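Side-chain contacts in putative SnoaL-like polyketide cyclase (Shewanella putrefaciens, PDB 3GZB), which is of unproven function but, as a SnoaL-like member of the NTF2 superfamily, may act as a polyketide cyclase or related lyase: residues A[39-44]-A[65-70]; A[75-80]-A[106-111]; A[48-53]-A[59-64]; A[28-33]-A[124-129]. One frame throughout, in Å; residues are numbered along the deposited sequence.

Interaction 1: residues A[39-44]-A[65-70]; sequences KTLITF and FIIDFL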
# COMPACT_ATOMS: atom_id res chain seq x y z
N LYS A 39 9.30 9.89 22.32
CA LYS A 39 10.04 9.06 23.28
C LYS A 39 9.82 7.58 22.99
O LYS A 39 10.78 6.78 22.92
CB LYS A 39 9.64 9.42 24.73
CG LYS A 39 10.48 8.67 25.73
CD LYS A 39 10.06 8.90 27.19
CE LYS A 39 10.82 7.94 28.13
NZ LYS A 39 9.94 7.40 29.22
N THR A 40 8.57 7.20 22.72
CA THR A 40 8.27 5.82 22.36
C THR A 40 8.73 5.54 20.95
O THR A 40 9.29 4.48 20.67
CB THR A 40 6.77 5.54 22.47
OG1 THR A 40 6.36 5.70 23.84
CG2 THR A 40 6.41 4.13 21.98
N LEU A 41 8.46 6.47 20.04
CA LEU A 41 8.76 6.23 18.64
C LEU A 41 10.23 5.93 18.41
O LEU A 41 10.57 5.00 17.65
CB LEU A 41 8.32 7.39 17.75
CG LEU A 41 8.11 7.03 16.28
CD1 LEU A 41 6.88 6.15 16.10
CD2 LEU A 41 7.99 8.28 15.36
N ILE A 42 11.14 6.64 19.09
CA ILE A 42 12.55 6.42 18.78
C ILE A 42 13.01 5.02 19.22
O ILE A 42 13.99 4.52 18.66
CB ILE A 42 13.43 7.55 19.31
CG1 ILE A 42 14.77 7.59 18.55
CG2 ILE A 42 13.56 7.42 20.81
CD1 ILE A 42 15.68 8.77 18.94
N THR A 43 12.31 4.39 20.17
CA THR A 43 12.61 2.98 20.54
C THR A 43 12.43 2.01 19.38
O THR A 43 12.99 0.91 19.41
CB THR A 43 11.82 2.47 21.74
OG1 THR A 43 10.48 2.15 21.39
CG2 THR A 43 11.85 3.44 22.95
N PHE A 44 11.67 2.40 18.36
CA PHE A 44 11.44 1.52 17.24
C PHE A 44 12.48 1.73 16.13
O PHE A 44 12.44 1.01 15.12
CB PHE A 44 10.06 1.79 16.61
CG PHE A 44 8.90 1.25 17.39
CD1 PHE A 44 8.26 2.02 18.35
CD2 PHE A 44 8.42 -0.02 17.13
CE1 PHE A 44 7.16 1.48 19.05
CE2 PHE A 44 7.33 -0.53 17.84
CZ PHE A 44 6.72 0.21 18.78
N PHE A 65 17.76 11.08 12.40
CA PHE A 65 17.34 11.94 11.29
C PHE A 65 15.82 11.85 11.07
O PHE A 65 15.19 12.86 10.73
CB PHE A 65 18.06 11.47 10.03
CG PHE A 65 19.56 11.72 9.98
CD1 PHE A 65 20.28 12.30 10.99
CD2 PHE A 65 20.27 11.31 8.87
CE1 PHE A 65 21.67 12.52 10.90
CE2 PHE A 65 21.65 11.50 8.78
CZ PHE A 65 22.34 12.10 9.80
N ILE A 66 15.26 10.66 11.24
CA ILE A 66 13.82 10.48 11.07
C ILE A 66 13.08 11.29 12.15
O ILE A 66 12.16 12.05 11.83
CB ILE A 66 13.41 9.00 11.11
CG1 ILE A 66 14.08 8.23 10.00
CG2 ILE A 66 11.88 8.85 11.13
CD1 ILE A 66 13.99 6.69 10.18
N ILE A 67 13.50 11.14 13.41
CA ILE A 67 12.81 11.84 14.51
C ILE A 67 12.88 13.35 14.32
O ILE A 67 11.92 14.08 14.55
CB ILE A 67 13.33 11.40 15.89
CG1 ILE A 67 12.97 9.92 16.16
CG2 ILE A 67 12.80 12.33 17.04
CD1 ILE A 67 11.51 9.65 16.53
N ASP A 68 14.06 13.86 13.95
CA ASP A 68 14.14 15.31 13.74
C ASP A 68 13.21 15.80 12.62
O ASP A 68 12.55 16.82 12.79
CB ASP A 68 15.58 15.76 13.46
CG ASP A 68 15.75 17.23 13.56
OD1 ASP A 68 15.80 17.71 14.72
OD2 ASP A 68 15.85 17.93 12.53
N PHE A 69 13.17 15.09 11.51
CA PHE A 69 12.27 15.41 10.41
C PHE A 69 10.81 15.40 10.87
O PHE A 69 10.05 16.34 10.57
CB PHE A 69 12.56 14.48 9.22
CG PHE A 69 11.33 14.04 8.46
CD1 PHE A 69 10.68 14.88 7.61
CD2 PHE A 69 10.87 12.76 8.61
CE1 PHE A 69 9.55 14.44 6.92
CE2 PHE A 69 9.71 12.32 7.95
CZ PHE A 69 9.08 13.16 7.11
N LEU A 70 10.42 14.37 11.61
CA LEU A 70 9.01 14.23 12.09
C LEU A 70 8.67 15.37 13.03
O LEU A 70 7.61 15.99 12.88
CB LEU A 70 8.81 12.90 12.78
CG LEU A 70 8.88 11.70 11.89
CD1 LEU A 70 8.83 10.39 12.77
CD2 LEU A 70 7.71 11.72 10.87

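Interaction 2: residues A[75-80]-A[106-111]; sequences QGVLEY and GEQFGK. With EDO (1,2-ethanediol), chain M.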
# COMPACT_ATOMS: atom_id res chain seq x y z
N GLN A 75 5.43 20.50 13.95
CA GLN A 75 5.31 21.66 14.83
C GLN A 75 3.92 22.21 14.75
O GLN A 75 3.47 22.59 13.67
CB GLN A 75 6.35 22.73 14.48
CG GLN A 75 6.18 23.96 15.36
CD GLN A 75 7.14 25.12 15.19
OE1 GLN A 75 6.92 26.16 15.83
NE2 GLN A 75 8.12 25.00 14.32
N GLY A 76 3.25 22.23 15.90
CA GLY A 76 1.90 22.81 15.99
C GLY A 76 0.75 21.88 15.60
O GLY A 76 -0.41 22.26 15.71
N VAL A 77 1.08 20.70 15.11
CA VAL A 77 0.06 19.75 14.66
C VAL A 77 -0.46 19.00 15.86
O VAL A 77 0.30 18.44 16.66
CB VAL A 77 0.64 18.81 13.59
CG1 VAL A 77 -0.45 17.80 13.09
CG2 VAL A 77 1.19 19.67 12.40
N LEU A 78 -1.79 18.92 15.98
CA LEU A 78 -2.44 18.18 17.04
C LEU A 78 -2.42 16.69 16.74
O LEU A 78 -2.15 16.30 15.58
CB LEU A 78 -3.88 18.69 17.23
CG LEU A 78 -4.02 20.17 17.63
CD1 LEU A 78 -5.54 20.54 17.68
CD2 LEU A 78 -3.30 20.44 18.94
N GLU A 79 -2.76 15.84 17.70
CA GLU A 79 -2.86 14.41 17.40
C GLU A 79 -3.73 14.22 16.16
O GLU A 79 -4.77 14.89 16.02
CB GLU A 79 -3.46 13.62 18.56
CG GLU A 79 -3.73 12.17 18.25
CD GLU A 79 -4.13 11.31 19.44
OE1 GLU A 79 -4.22 11.85 20.57
OE2 GLU A 79 -4.37 10.08 19.22
N TYR A 80 -3.31 13.32 15.28
CA TYR A 80 -4.05 12.97 14.09
C TYR A 80 -4.40 11.49 14.12
O TYR A 80 -3.91 10.77 14.97
CB TYR A 80 -3.32 13.37 12.82
CG TYR A 80 -1.98 12.73 12.57
CD1 TYR A 80 -0.84 13.11 13.28
CD2 TYR A 80 -1.83 11.79 11.56
CE1 TYR A 80 0.41 12.54 13.03
CE2 TYR A 80 -0.58 11.22 11.28
CZ TYR A 80 0.54 11.65 12.00
OH TYR A 80 1.80 11.13 11.74
N GLY A 106 -3.84 25.27 10.96
CA GLY A 106 -3.47 24.97 9.58
C GLY A 106 -2.12 25.47 9.11
O GLY A 106 -1.81 25.40 7.92
N GLU A 107 -1.29 25.99 10.02
CA GLU A 107 0.02 26.51 9.61
C GLU A 107 0.82 25.56 8.73
O GLU A 107 1.37 25.99 7.69
CB GLU A 107 0.87 26.90 10.84
CG GLU A 107 0.57 28.30 11.35
CD GLU A 107 -0.75 28.45 12.07
OE1 GLU A 107 -1.34 27.42 12.47
OE2 GLU A 107 -1.17 29.62 12.24
N GLN A 108 0.96 24.30 9.12
CA GLN A 108 1.76 23.32 8.35
C GLN A 108 1.12 22.95 7.03
O GLN A 108 1.76 22.31 6.18
CB GLN A 108 2.00 22.02 9.13
CG GLN A 108 2.85 22.15 10.36
CD GLN A 108 4.28 22.57 10.07
OE1 GLN A 108 4.78 22.46 8.95
NE2 GLN A 108 4.96 23.05 11.11
N PHE A 109 -0.15 23.27 6.86
CA PHE A 109 -0.90 22.96 5.65
C PHE A 109 -1.06 24.19 4.74
O PHE A 109 -1.92 24.16 3.85
CB PHE A 109 -2.28 22.40 6.03
CG PHE A 109 -2.23 21.10 6.75
CD1 PHE A 109 -2.08 21.05 8.14
CD2 PHE A 109 -2.28 19.92 6.04
CE1 PHE A 109 -2.03 19.81 8.78
CE2 PHE A 109 -2.21 18.70 6.69
CZ PHE A 109 -2.11 18.68 8.05
N GLY A 110 -0.28 25.24 4.96
CA GLY A 110 -0.44 26.47 4.16
C GLY A 110 -1.64 27.35 4.47
O GLY A 110 -2.02 28.18 3.65
N LYS A 111 -2.24 27.17 5.65
CA LYS A 111 -3.45 27.87 6.07
C LYS A 111 -3.24 28.52 7.45
O LYS A 111 -3.91 28.19 8.41
CB LYS A 111 -4.66 26.93 6.09
CG LYS A 111 -4.96 26.29 4.74
CD LYS A 111 -5.47 27.22 3.70
CE LYS A 111 -5.66 26.46 2.39
NZ LYS A 111 -6.40 27.22 1.36
C1 EDO M . -8.02 14.31 14.06
O1 EDO M . -6.94 15.28 14.16
C2 EDO M . -8.65 14.08 15.41
O2 EDO M . -9.37 15.31 15.58

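Interaction 3: residues A[48-53]-A[59-64]; sequences DSIFFD and KYTGGR. With EDO (1,2-ethanediol), chain N.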
# COMPACT_ATOMS: atom_id res chain seq x y z
N ASP A 48 19.97 2.25 11.11
CA ASP A 48 19.69 1.71 9.79
C ASP A 48 18.22 1.85 9.40
O ASP A 48 17.88 1.55 8.26
CB ASP A 48 20.04 0.21 9.72
CG ASP A 48 21.56 -0.05 9.95
OD1 ASP A 48 22.37 0.71 9.41
OD2 ASP A 48 21.84 -1.00 10.69
N SER A 49 17.35 2.30 10.31
CA SER A 49 15.92 2.39 9.97
C SER A 49 15.70 3.41 8.85
O SER A 49 16.37 4.43 8.81
CB SER A 49 15.07 2.79 11.20
OG SER A 49 15.15 1.84 12.25
N ILE A 50 14.73 3.11 7.99
CA ILE A 50 14.39 3.95 6.86
C ILE A 50 12.95 4.42 7.00
O ILE A 50 12.04 3.63 7.32
CB ILE A 50 14.51 3.17 5.59
CG1 ILE A 50 15.98 2.82 5.32
CG2 ILE A 50 13.96 3.97 4.38
CD1 ILE A 50 16.12 1.75 4.28
N PHE A 51 12.71 5.73 6.78
CA PHE A 51 11.38 6.30 6.61
C PHE A 51 11.35 6.82 5.16
O PHE A 51 12.12 7.74 4.83
CB PHE A 51 11.14 7.43 7.63
CG PHE A 51 9.70 7.87 7.73
CD1 PHE A 51 9.10 8.57 6.70
CD2 PHE A 51 8.95 7.57 8.85
CE1 PHE A 51 7.76 8.95 6.78
CE2 PHE A 51 7.61 7.97 8.92
CZ PHE A 51 7.05 8.64 7.88
N PHE A 52 10.53 6.24 4.30
CA PHE A 52 10.50 6.61 2.87
C PHE A 52 9.09 7.02 2.49
O PHE A 52 8.20 6.18 2.36
CB PHE A 52 10.99 5.41 2.03
CG PHE A 52 11.29 5.71 0.59
CD1 PHE A 52 11.19 6.93 0.03
CD2 PHE A 52 11.74 4.66 -0.22
CE1 PHE A 52 11.50 7.15 -1.31
CE2 PHE A 52 12.08 4.88 -1.54
CZ PHE A 52 11.97 6.14 -2.07
N ASP A 53 8.86 8.32 2.29
CA ASP A 53 7.64 8.77 1.63
C ASP A 53 7.93 8.68 0.13
O ASP A 53 8.60 9.54 -0.46
CB ASP A 53 7.22 10.13 2.10
CG ASP A 53 5.89 10.60 1.44
OD1 ASP A 53 5.62 10.20 0.29
OD2 ASP A 53 5.21 11.38 2.11
N LYS A 59 13.51 9.90 1.22
CA LYS A 59 13.98 8.76 1.99
C LYS A 59 14.96 9.20 3.08
O LYS A 59 16.05 9.68 2.75
CB LYS A 59 14.62 7.72 1.08
CG LYS A 59 15.15 6.49 1.80
CD LYS A 59 15.87 5.56 0.83
CE LYS A 59 16.42 4.31 1.53
NZ LYS A 59 17.15 3.42 0.56
N TYR A 60 14.57 9.05 4.34
CA TYR A 60 15.41 9.39 5.52
C TYR A 60 15.99 8.10 6.05
O TYR A 60 15.24 7.12 6.28
CB TYR A 60 14.58 10.06 6.61
CG TYR A 60 14.12 11.45 6.27
CD1 TYR A 60 13.01 11.64 5.46
CD2 TYR A 60 14.81 12.59 6.72
CE1 TYR A 60 12.60 12.90 5.09
CE2 TYR A 60 14.42 13.87 6.37
CZ TYR A 60 13.29 14.03 5.51
OH TYR A 60 12.89 15.30 5.13
N THR A 61 17.29 8.09 6.32
CA THR A 61 17.93 6.92 6.91
C THR A 61 18.55 7.28 8.24
O THR A 61 19.43 8.13 8.32
CB THR A 61 18.98 6.28 6.01
OG1 THR A 61 18.40 5.86 4.77
CG2 THR A 61 19.59 5.05 6.69
N GLY A 62 18.17 6.52 9.26
CA GLY A 62 18.69 6.69 10.61
C GLY A 62 17.65 7.28 11.55
O GLY A 62 17.11 8.35 11.32
N GLY A 63 17.42 6.62 12.68
CA GLY A 63 16.40 7.07 13.62
C GLY A 63 16.53 8.50 14.07
O GLY A 63 15.52 9.19 14.21
N ARG A 64 17.75 9.00 14.31
CA ARG A 64 17.88 10.39 14.73
C ARG A 64 17.44 11.37 13.64
O ARG A 64 16.83 12.40 13.90
CB ARG A 64 19.28 10.71 15.25
CG ARG A 64 19.67 9.81 16.38
CD ARG A 64 21.00 10.23 16.97
NE ARG A 64 21.39 9.25 17.99
CZ ARG A 64 20.91 9.26 19.23
NH1 ARG A 64 20.05 10.20 19.62
NH2 ARG A 64 21.31 8.30 20.06
C1 EDO N . 15.29 8.73 -2.70
O1 EDO N . 16.57 9.19 -3.12
C2 EDO N . 14.56 9.96 -2.22
O2 EDO N . 15.21 10.56 -1.08

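Interaction 4: residues A[28-33]-A[124-129]; sequences KYMDAL and TSLKLD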
# COMPACT_ATOMS: atom_id res chain seq x y z
N LYS A 28 1.05 -0.41 17.91
CA LYS A 28 1.82 0.36 18.92
C LYS A 28 2.63 1.48 18.28
O LYS A 28 2.64 2.62 18.75
CB LYS A 28 2.75 -0.57 19.70
CG LYS A 28 2.00 -1.67 20.48
CD LYS A 28 2.87 -2.27 21.52
CE LYS A 28 2.08 -3.07 22.53
NZ LYS A 28 2.98 -3.38 23.66
N TYR A 29 3.32 1.12 17.21
CA TYR A 29 4.10 2.13 16.45
C TYR A 29 3.25 3.26 15.90
O TYR A 29 3.59 4.43 16.09
CB TYR A 29 4.89 1.45 15.38
CG TYR A 29 5.63 2.35 14.42
CD1 TYR A 29 6.89 2.81 14.71
CD2 TYR A 29 5.07 2.76 13.23
CE1 TYR A 29 7.59 3.58 13.77
CE2 TYR A 29 5.74 3.53 12.31
CZ TYR A 29 6.99 3.97 12.60
OH TYR A 29 7.73 4.71 11.69
N MSE A 30 2.14 2.91 15.23
CA MSE A 30 1.30 3.92 14.64
C MSE A 30 0.62 4.79 15.70
O MSE A 30 0.38 5.97 15.45
CB MSE A 30 0.27 3.29 13.72
CG MSE A 30 0.87 2.60 12.54
SE MSE A 30 1.94 3.69 11.35
CE MSE A 30 0.63 5.04 10.89
N ASP A 31 0.21 4.22 16.82
CA ASP A 31 -0.36 5.04 17.90
C ASP A 31 0.70 6.04 18.39
O ASP A 31 0.39 7.24 18.54
CB ASP A 31 -0.90 4.17 19.05
CG ASP A 31 -2.32 3.68 18.77
OD1 ASP A 31 -2.99 4.31 17.94
OD2 ASP A 31 -2.78 2.68 19.38
N ALA A 32 1.93 5.61 18.58
CA ALA A 32 3.02 6.54 18.97
C ALA A 32 3.23 7.64 17.94
O ALA A 32 3.33 8.82 18.27
CB ALA A 32 4.34 5.79 19.25
N LEU A 33 3.29 7.26 16.68
CA LEU A 33 3.52 8.23 15.61
C LEU A 33 2.43 9.30 15.56
O LEU A 33 2.72 10.50 15.53
CB LEU A 33 3.58 7.48 14.26
CG LEU A 33 3.79 8.32 13.01
CD1 LEU A 33 5.23 8.90 12.96
CD2 LEU A 33 3.51 7.48 11.76
N THR A 124 0.31 2.72 3.96
CA THR A 124 1.54 2.71 4.79
C THR A 124 1.95 1.25 5.00
O THR A 124 1.10 0.43 5.39
CB THR A 124 1.29 3.39 6.14
OG1 THR A 124 1.03 4.77 5.88
CG2 THR A 124 2.48 3.23 7.11
N SER A 125 3.21 0.91 4.75
CA SER A 125 3.71 -0.41 5.08
C SER A 125 4.85 -0.27 6.05
O SER A 125 5.65 0.68 6.02
CB SER A 125 4.13 -1.20 3.84
OG SER A 125 5.24 -0.57 3.17
N LEU A 126 4.97 -1.26 6.92
CA LEU A 126 6.06 -1.37 7.90
C LEU A 126 6.72 -2.72 7.74
O LEU A 126 6.05 -3.75 7.78
CB LEU A 126 5.55 -1.22 9.34
CG LEU A 126 4.73 0.01 9.67
CD1 LEU A 126 4.23 -0.05 11.13
CD2 LEU A 126 5.52 1.26 9.41
N LYS A 127 8.04 -2.72 7.61
CA LYS A 127 8.82 -3.94 7.72
C LYS A 127 9.40 -3.93 9.13
O LYS A 127 10.09 -2.96 9.51
CB LYS A 127 9.92 -3.97 6.65
CG LYS A 127 10.66 -5.29 6.54
CD LYS A 127 9.76 -6.46 6.16
CE LYS A 127 10.60 -7.73 5.92
NZ LYS A 127 9.81 -8.99 6.01
N LEU A 128 9.11 -4.97 9.90
CA LEU A 128 9.43 -5.06 11.29
C LEU A 128 10.54 -6.08 11.54
O LEU A 128 10.63 -7.11 10.85
CB LEU A 128 8.20 -5.51 12.08
CG LEU A 128 7.00 -4.56 11.89
CD1 LEU A 128 5.77 -5.18 12.56
CD2 LEU A 128 7.25 -3.23 12.40
N ASP A 129 11.37 -5.76 12.53
CA ASP A 129 12.33 -6.72 13.14
C ASP A 129 11.72 -7.09 14.48
O ASP A 129 11.77 -6.31 15.47
CB ASP A 129 13.69 -6.02 13.25
CG ASP A 129 14.72 -6.79 14.07
OD1 ASP A 129 14.40 -7.87 14.60
OD2 ASP A 129 15.86 -6.26 14.19

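Interaction 1: residues A[39-44]-A[65-70]
I67 points its side chain at the short helix 38-42 and meets both L41 and I42. The contact joins that helix to helix 63-73 in this SnoaL-like domain. The CG1 arm of I67 lies beside its own backbone N, and chi2 of -76° bends CD1 back. CG1 therefore faces I42, while CD1 reaches in between L41 and I42.

I42 and I67 cross at about a right angle. I42 CG1 sits 3.8 Å from I67 CG1, and I42 CD1 is 4.0 Å from the same atom. The extended CG1-CD1 arm of I42 thus passes across the bend of I67. L41 meets I67 differently. The two side chains run past each other in opposite directions, with L41 CD2 4.0 Å from I67 CD1. L41 CB lies 4.1 Å from that methyl.

One helical turn further on, L70 crosses L41 at about a right angle. Here methyl meets methyl. L41 CD2 and L70 CD1 are only 3.4 Å apart, which is tighter than usual for two carbons. L41 CD2 thus touches both I67 and L70.

L41 CD1 packs on Y29, and CD2 also touches L33, both of helix 21-34. Y45 lies against both I67 and L70. A bound (4R)-2-methylpentane-2,4-diol, probably from the crystallisation liquor, comes within about 3 Å of the L70 side chain (nearest atoms).

The side chains meet one another through carbon alone. The attraction has no preferred direction, so the fit rests on the shapes of the branched side chains and probably on shielding them, L41 and L70 above all, from water.

Interaction 2: residues A[75-80]-A[106-111]
A side-chain amide, Q108, makes the one polar link between these two surface loops, and its acceptor is a backbone carbonyl, Q75 O. Q108 NE2 donates to Q75 O at 3.0 Å, with an N-H...O angle of 159°. The donor lies in the carbonyl plane and uses a lone pair of the oxygen. The oxygen lies close to the amide plane of Q108. The Q108 chain turns at chi2 (-64°), which brings NE2 round to the carbonyl.

Q108 CG, set by chi1 (-66°) beside the backbone N, lies 3.6 Å from V77 CG2, and the two side chains cross at about a right angle. Q75 CB adds a contact with Q108 NE2 at 3.7 Å. V77 also packs on H36 and F102.

One loop leads from helix 63-73 to strand 81-84; the other precedes the long strand 115-129. In the Q108 loop, G106 O accepts F109 N and K111 N from opposite faces of its plane. On the other loop, E79 O takes a bond from O1 of a bound 1,2-ethanediol at 2.9 Å.

One hydrogen bond and one small apolar contact make a light surface tie; as Q108 has a second deposited conformer, the bond may not always be made.

Interaction 3: residues A[48-53]-A[59-64]
Strands 50-53 and 59-61 run antiparallel, their axes 4.6 Å apart at closest and 173° between their directions, and F51 and Y60 form the hydrogen-bonded pair. F51 N gives to Y60 O at 2.9 Å, and Y60 N gives to F51 O at 2.8 Å. Past the strand end, G62 N donates almost straight to S49 O, at 2.8 Å.

I50, F52, K59 and T61 share one face. K59 is fully extended, which carries its chain over both neighbours on the opposite strand. K59 CB stands over one face of the F52 ring in a CH-pi contact, 4.0 Å from the centroid. Further out, K59 CE lies 3.8 Å from I50 CD1 in the conformer described.

The unit is a beta hairpin at the end of the curved NTF2-like sheet, and strand 134-142 pairs with the other side of strand 50-53. An alanine at I50 lacks CG1, CG2 and CD1, and the outer K59 chain would probably lose its support and be set free to turn.

T61 lies beside I50, pointing the same way, with OG1 3.9 Å from I50 CG1. On the face of F51 and Y60, the two CB atoms are 4.4 Å apart, and helix 63-73 packs there through I66. G62 is the N-cap of that helix.

Interaction 4: residues A[28-33]-A[124-129]
L126, M30 and Y29 carry this buried contact, in which helix 21-34 lies over the curved sheet of an NTF2-like alpha+beta fold. The helix segment and strand 124-129 keep 11.4 Å between their axes, at an angle of 123°. Side chains fill that distance.

L126 gives up the most surface. Both of its methyls reach the Y29 ring. They lie against the same side of it. L126 CD1 is 3.6 Å from Y29 CD2, and L126 CD2 is 3.7 Å from Y29 CE2. The two side chains cross obliquely. M96 of strand 93-103 and H138 of strand 134-142 also pack on L126.

Y29 has its CG anti to the backbone N (chi1 174°), which sends the ring out from the helix toward the sheet. The other side of the ring touches L41, and F44 meets it edge-to-face. Its buried hydroxyl is satisfied by hydrogen bonds with Y45 OH and H138 ND1. A phenylalanine here keeps the ring against L126, but it would probably leave Y45 and H138 without the oxygen that links them.

M30, deposited as selenomethionine, is curled, with all three torsions near -60°. This brings the selenium down to the sheet, with CE turned aside beyond it. M96 and Y100 also touch the side chain. T124 turns its hydroxyl to D140 OD1 and Y100 OH, and its methyl to the helix. M30 SE lies 4.4 Å from L126 CD1 and 4.3 Å from T124 CG2.

Y29 and L41 join interactions 4 and 1: L41 CD1 lies 3.5 Å from Y29 CE1. Interaction 1 meets interaction 3, centre 9 Å away, through helix 63-73, where I66 CD1 is 3.6 Å from S49 O and F69 stacks on Y60. Interaction 2 is remote, its centre about 22 Å from those of interactions 3 and 4, yet Y80 OH lies 3.7 Å from L33 CG of interaction 4. Bound (4R)-2-methylpentane-2,4-diol, probably from the crystallisation liquor, comes within about 3 Å of the L70 side chain, 4 Å of F51 and 6 Å of M30, and Y80 OH bonds to such a molecule. It may mark a pocket between helices and sheet, as in NTF2-like relatives.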